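PDB 5IB9: aminopeptidase from Aneurinibacillus sp. AM-1, which probably acts as a zinc-dependent aminopeptidase of the M28 family, removing residues from the amino terminus of peptides. Local coordinates for residues 203-214 / 259-270. Residues are numbered along the deposited sequence; the frame is centred on the assembly and turned at random.
Sequences SHNVIATKKPDA and KTDTELRFITFG. With ZN (zinc ion), chain G.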
loop_
_atom_site.group_PDB
_atom_site.type_symbol
_atom_site.label_atom_id
_atom_site.label_comp_id
_atom_site.label_asym_id
_atom_site.label_seq_id
_atom_site.Cartn_x
_atom_site.Cartn_y
_atom_site.Cartn_z
ATOM N N SER A 203 7.696 -9.563 -4.204
ATOM C CA SER A 203 6.984 -10.399 -5.167
ATOM C C SER A 203 6.538 -9.554 -6.392
ATOM O O SER A 203 6.963 -8.375 -6.541
ATOM C CB SER A 203 5.779 -11.048 -4.429
ATOM O OG SER A 203 4.974 -11.935 -5.234
ATOM N N HIS A 204 5.806 -10.177 -7.284
ATOM C CA HIS A 204 5.442 -9.511 -8.548
ATOM C C HIS A 204 4.102 -9.963 -9.051
ATOM O O HIS A 204 3.683 -11.097 -8.813
ATOM C CB HIS A 204 6.435 -9.911 -9.630
ATOM C CG HIS A 204 7.883 -9.714 -9.287
ATOM N ND1 HIS A 204 8.620 -10.565 -8.473
ATOM C CD2 HIS A 204 8.700 -8.678 -9.587
ATOM C CE1 HIS A 204 9.826 -10.033 -8.276
ATOM N NE2 HIS A 204 9.919 -8.941 -9.004
ATOM N N ASN A 205 3.459 -9.074 -9.860
ATOM C CA ASN A 205 2.328 -9.438 -10.722
ATOM C C ASN A 205 2.815 -9.382 -12.160
ATOM O O ASN A 205 3.612 -8.525 -12.504
ATOM C CB ASN A 205 1.160 -8.452 -10.539
ATOM C CG ASN A 205 0.763 -8.332 -9.090
ATOM O OD1 ASN A 205 0.543 -9.350 -8.446
ATOM N ND2 ASN A 205 0.439 -7.139 -8.664
ATOM N N VAL A 206 2.269 -10.250 -12.992
ATOM C CA VAL A 206 2.622 -10.292 -14.434
ATOM C C VAL A 206 1.357 -9.926 -15.183
ATOM O O VAL A 206 0.309 -10.536 -15.011
ATOM C CB VAL A 206 3.090 -11.691 -14.875
ATOM C CG1 VAL A 206 3.434 -11.532 -16.393
ATOM C CG2 VAL A 206 4.300 -12.130 -14.070
ATOM N N ILE A 207 1.462 -8.858 -16.010
ATOM C CA ILE A 207 0.248 -8.280 -16.605
ATOM C C ILE A 207 0.404 -8.224 -18.151
ATOM O O ILE A 207 1.351 -7.605 -18.669
ATOM C CB ILE A 207 0.008 -6.860 -16.140
ATOM C CG1 ILE A 207 -0.158 -6.808 -14.624
ATOM C CG2 ILE A 207 -1.269 -6.244 -16.825
ATOM C CD1 ILE A 207 0.829 -5.871 -14.009
ATOM N N ALA A 208 -0.494 -8.860 -18.923
ATOM C CA ALA A 208 -0.408 -8.918 -20.415
ATOM C C ALA A 208 -1.715 -8.363 -20.921
ATOM O O ALA A 208 -2.747 -8.801 -20.538
ATOM C CB ALA A 208 -0.257 -10.440 -20.874
ATOM N N THR A 209 -1.627 -7.354 -21.777
ATOM C CA THR A 209 -2.858 -6.624 -22.188
ATOM C C THR A 209 -3.025 -6.775 -23.693
ATOM O O THR A 209 -2.052 -6.494 -24.416
ATOM C CB THR A 209 -2.720 -5.168 -21.793
ATOM O OG1 THR A 209 -2.643 -5.052 -20.349
ATOM C CG2 THR A 209 -3.987 -4.404 -22.294
ATOM N N LYS A 210 -4.220 -7.120 -24.085
ATOM C CA LYS A 210 -4.631 -7.084 -25.480
ATOM C C LYS A 210 -5.522 -5.833 -25.694
ATOM O O LYS A 210 -6.627 -5.714 -25.179
ATOM C CB LYS A 210 -5.417 -8.346 -25.829
ATOM C CG LYS A 210 -5.627 -8.445 -27.411
ATOM C CD LYS A 210 -6.596 -9.518 -27.767
ATOM C CE LYS A 210 -6.543 -9.809 -29.356
ATOM N NZ LYS A 210 -7.279 -8.754 -30.106
ATOM N N LYS A 211 -4.986 -4.884 -26.437
ATOM C CA LYS A 211 -5.765 -3.724 -26.813
ATOM C C LYS A 211 -6.859 -4.091 -27.835
ATOM O O LYS A 211 -6.654 -4.903 -28.628
ATOM C CB LYS A 211 -4.852 -2.639 -27.405
ATOM C CG LYS A 211 -3.910 -2.028 -26.403
ATOM C CD LYS A 211 -2.645 -1.487 -27.044
ATOM C CE LYS A 211 -2.109 -0.270 -26.309
ATOM N NZ LYS A 211 -1.084 0.483 -27.043
ATOM N N PRO A 212 -7.985 -3.435 -27.790
ATOM C CA PRO A 212 -9.008 -3.759 -28.761
ATOM C C PRO A 212 -8.547 -3.401 -30.151
ATOM O O PRO A 212 -7.842 -2.473 -30.313
ATOM C CB PRO A 212 -10.204 -2.913 -28.328
ATOM C CG PRO A 212 -9.725 -1.955 -27.440
ATOM C CD PRO A 212 -8.428 -2.356 -26.912
ATOM N N ASP A 213 -8.908 -4.234 -31.098
ATOM C CA ASP A 213 -8.469 -4.095 -32.484
ATOM C C ASP A 213 -9.598 -4.160 -33.511
ATOM O O ASP A 213 -9.360 -4.481 -34.612
ATOM C CB ASP A 213 -7.358 -5.061 -32.783
ATOM C CG ASP A 213 -7.774 -6.486 -32.641
ATOM O OD1 ASP A 213 -8.807 -6.764 -32.111
ATOM O OD2 ASP A 213 -7.029 -7.289 -33.105
ATOM N N ALA A 214 -10.798 -3.814 -33.106
ATOM C CA ALA A 214 -11.985 -3.874 -33.961
ATOM C C ALA A 214 -12.389 -2.529 -34.611
ATOM O O ALA A 214 -13.508 -2.337 -34.983
ATOM C CB ALA A 214 -13.155 -4.488 -33.213
ATOM N N LYS A 259 -10.195 -11.020 -33.234
ATOM C CA LYS A 259 -10.478 -9.619 -33.116
ATOM C C LYS A 259 -11.323 -9.413 -31.892
ATOM O O LYS A 259 -12.195 -10.255 -31.524
ATOM C CB LYS A 259 -11.252 -9.176 -34.339
ATOM C CG LYS A 259 -10.508 -9.398 -35.634
ATOM C CD LYS A 259 -9.154 -8.684 -35.742
ATOM C CE LYS A 259 -9.226 -7.232 -36.196
ATOM N NZ LYS A 259 -7.848 -6.571 -36.036
ATOM N N THR A 260 -11.043 -8.306 -31.179
ATOM C CA THR A 260 -11.774 -7.968 -29.970
ATOM C C THR A 260 -12.115 -6.505 -29.917
ATOM O O THR A 260 -11.333 -5.647 -30.397
ATOM C CB THR A 260 -10.944 -8.340 -28.686
ATOM O OG1 THR A 260 -9.648 -7.694 -28.780
ATOM C CG2 THR A 260 -10.816 -9.909 -28.549
ATOM N N ASP A 261 -13.228 -6.160 -29.270
ATOM C CA ASP A 261 -13.621 -4.782 -29.120
ATOM C C ASP A 261 -13.487 -4.268 -27.710
ATOM O O ASP A 261 -13.930 -3.189 -27.380
ATOM C CB ASP A 261 -15.072 -4.517 -29.684
ATOM C CG ASP A 261 -16.187 -5.193 -28.874
ATOM O OD1 ASP A 261 -15.901 -5.840 -27.790
ATOM O OD2 ASP A 261 -17.366 -5.112 -29.314
ATOM N N THR A 262 -12.926 -5.148 -26.901
ATOM C CA THR A 262 -12.845 -4.906 -25.443
ATOM C C THR A 262 -11.406 -5.229 -25.024
ATOM O O THR A 262 -10.843 -6.280 -25.395
ATOM C CB THR A 262 -13.787 -5.892 -24.749
ATOM O OG1 THR A 262 -15.146 -5.631 -25.187
ATOM C CG2 THR A 262 -13.780 -5.788 -23.213
ATOM N N GLU A 263 -10.822 -4.327 -24.198
ATOM C CA GLU A 263 -9.461 -4.479 -23.731
ATOM C C GLU A 263 -9.445 -5.670 -22.747
ATOM O O GLU A 263 -10.319 -5.711 -21.868
ATOM C CB GLU A 263 -9.063 -3.222 -22.985
ATOM C CG GLU A 263 -7.653 -3.398 -22.374
ATOM C CD GLU A 263 -7.138 -2.019 -21.894
ATOM O OE1 GLU A 263 -7.420 -0.922 -22.513
ATOM O OE2 GLU A 263 -6.354 -2.013 -20.932
ATOM N N LEU A 264 -8.489 -6.583 -22.941
ATOM C CA LEU A 264 -8.413 -7.749 -22.020
ATOM C C LEU A 264 -7.089 -7.668 -21.325
ATOM O O LEU A 264 -6.037 -7.461 -21.954
ATOM C CB LEU A 264 -8.526 -9.036 -22.902
ATOM C CG LEU A 264 -9.802 -9.212 -23.653
ATOM C CD1 LEU A 264 -9.796 -10.522 -24.433
ATOM C CD2 LEU A 264 -10.955 -9.229 -22.776
ATOM N N ARG A 265 -7.119 -7.817 -20.001
ATOM C CA ARG A 265 -5.881 -7.847 -19.222
ATOM C C ARG A 265 -5.797 -9.203 -18.598
ATOM O O ARG A 265 -6.670 -9.531 -17.734
ATOM C CB ARG A 265 -5.896 -6.752 -18.123
ATOM C CG ARG A 265 -6.072 -5.309 -18.744
ATOM C CD ARG A 265 -6.009 -4.268 -17.682
ATOM N NE ARG A 265 -6.125 -2.978 -18.353
ATOM C CZ ARG A 265 -6.012 -1.850 -17.670
ATOM N NH1 ARG A 265 -5.724 -1.773 -16.347
ATOM N NH2 ARG A 265 -6.117 -0.762 -18.362
ATOM N N PHE A 266 -4.760 -9.936 -18.900
ATOM C CA PHE A 266 -4.508 -11.290 -18.333
ATOM C C PHE A 266 -3.433 -11.130 -17.312
ATOM O O PHE A 266 -2.340 -10.602 -17.597
ATOM C CB PHE A 266 -4.051 -12.235 -19.470
ATOM C CG PHE A 266 -5.069 -12.457 -20.566
ATOM C CD1 PHE A 266 -5.984 -13.476 -20.427
ATOM C CD2 PHE A 266 -5.099 -11.587 -21.630
ATOM C CE1 PHE A 266 -6.966 -13.701 -21.361
ATOM C CE2 PHE A 266 -6.033 -11.850 -22.689
ATOM C CZ PHE A 266 -6.966 -12.879 -22.526
ATOM N N ILE A 267 -3.755 -11.521 -16.048
ATOM C CA ILE A 267 -2.855 -11.168 -14.976
ATOM C C ILE A 267 -2.592 -12.405 -14.093
ATOM O O ILE A 267 -3.548 -13.141 -13.735
ATOM C CB ILE A 267 -3.438 -10.012 -14.060
ATOM C CG1 ILE A 267 -3.855 -8.852 -14.928
ATOM C CG2 ILE A 267 -2.382 -9.662 -12.993
ATOM C CD1 ILE A 267 -4.427 -7.714 -14.062
ATOM N N THR A 268 -1.298 -12.589 -13.756
ATOM C CA THR A 268 -1.049 -13.543 -12.673
ATOM C C THR A 268 -0.528 -12.786 -11.492
ATOM O O THR A 268 0.379 -11.968 -11.576
ATOM C CB THR A 268 -0.078 -14.717 -13.130
ATOM O OG1 THR A 268 1.236 -14.220 -13.433
ATOM C CG2 THR A 268 -0.729 -15.359 -14.319
ATOM N N PHE A 269 -1.162 -13.028 -10.327
ATOM C CA PHE A 269 -0.843 -12.233 -9.126
ATOM C C PHE A 269 0.137 -12.933 -8.222
ATOM O O PHE A 269 0.050 -14.153 -8.071
ATOM C CB PHE A 269 -2.106 -11.988 -8.353
ATOM C CG PHE A 269 -3.202 -11.265 -9.063
ATOM C CD1 PHE A 269 -3.071 -9.881 -9.362
ATOM C CD2 PHE A 269 -4.366 -11.882 -9.450
ATOM C CE1 PHE A 269 -4.086 -9.181 -10.034
ATOM C CE2 PHE A 269 -5.401 -11.193 -10.111
ATOM C CZ PHE A 269 -5.241 -9.862 -10.388
ATOM N N GLY A 270 1.014 -12.151 -7.588
ATOM C CA GLY A 270 1.909 -12.746 -6.577
ATOM C C GLY A 270 1.297 -12.638 -5.202
ATOM O O GLY A 270 0.358 -11.902 -4.945
HETATM ZN ZN ZN G . 11.648 -7.936 -9.316
HETATM O O HOH W 1 -8.759 -7.125 -26.388
HETATM O O HOH W 2 12.937 -8.846 -10.455
HETATM O O HOH W 3 12.743 -7.199 -7.852
HETATM O O HOH W 4 12.844 -8.206 -7.129
HETATM O O HOH W 5 13.203 -9.169 -8.682
#
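Ser203 sets its OG 3.4 Å from CA of Gly270, while its hydroxyl bonds to Glu37. His204 points away from the second strand and binds a zinc ion through NE2, a site shared with Glu288 of the second subunit. Asn205, with CG anti to its carbonyl carbon, turns OD1 to accept a hydrogen bond from Gly270 N at 3.0 Å; the same oxygen lies at the edge of the Phe269 ring, whose plane stands 84° from the amide. With ND2 bonded to Gln58 and Gly278, the amide is held at both ends. From Val206 to Lys210 the strands run antiparallel, with paired backbone bonds joining Val206 to Thr268, Ala208 to Phe266 and Lys210 to Leu264. Ile207 and Ile267 lie side by side on one face, CG1 of the former 4.0 Å from CG2 of the latter. Farther along that face, Thr209 CG2 packs 3.6 Å from OE2 of Glu263, the oxygen that NE and NH2 of Arg265 grip side-on. Replacing Glu263 with an alanine would probably leave NE of Arg265 without the oxygen it shares with NH2 and the guanidinium freer to turn, although Glu290 also pairs with it. Lys210, bent at its last torsion (chi4 -78°), donates a hydrogen bond from NZ to Thr260 OG1, tip to tip, at 2.9 Å, and another to Leu258 O; a water ties that hydroxyl to the carbonyls of Lys210 and Thr262. Pro212 packs its ring over the backbone from Asp261 to Glu263. Asp213 OD1 takes the N-H of Thr260 and a salt bridge from Lys210, while Lys259 NZ bonds Asp213 O at 2.9 Å and makes a weaker salt bridge to OD2. The whole exemplifies an antiparallel strand pair in the M28 peptidase fold, in which strand 263-269 also pairs in parallel with strand 222-228, which ends at the zinc ligand His228.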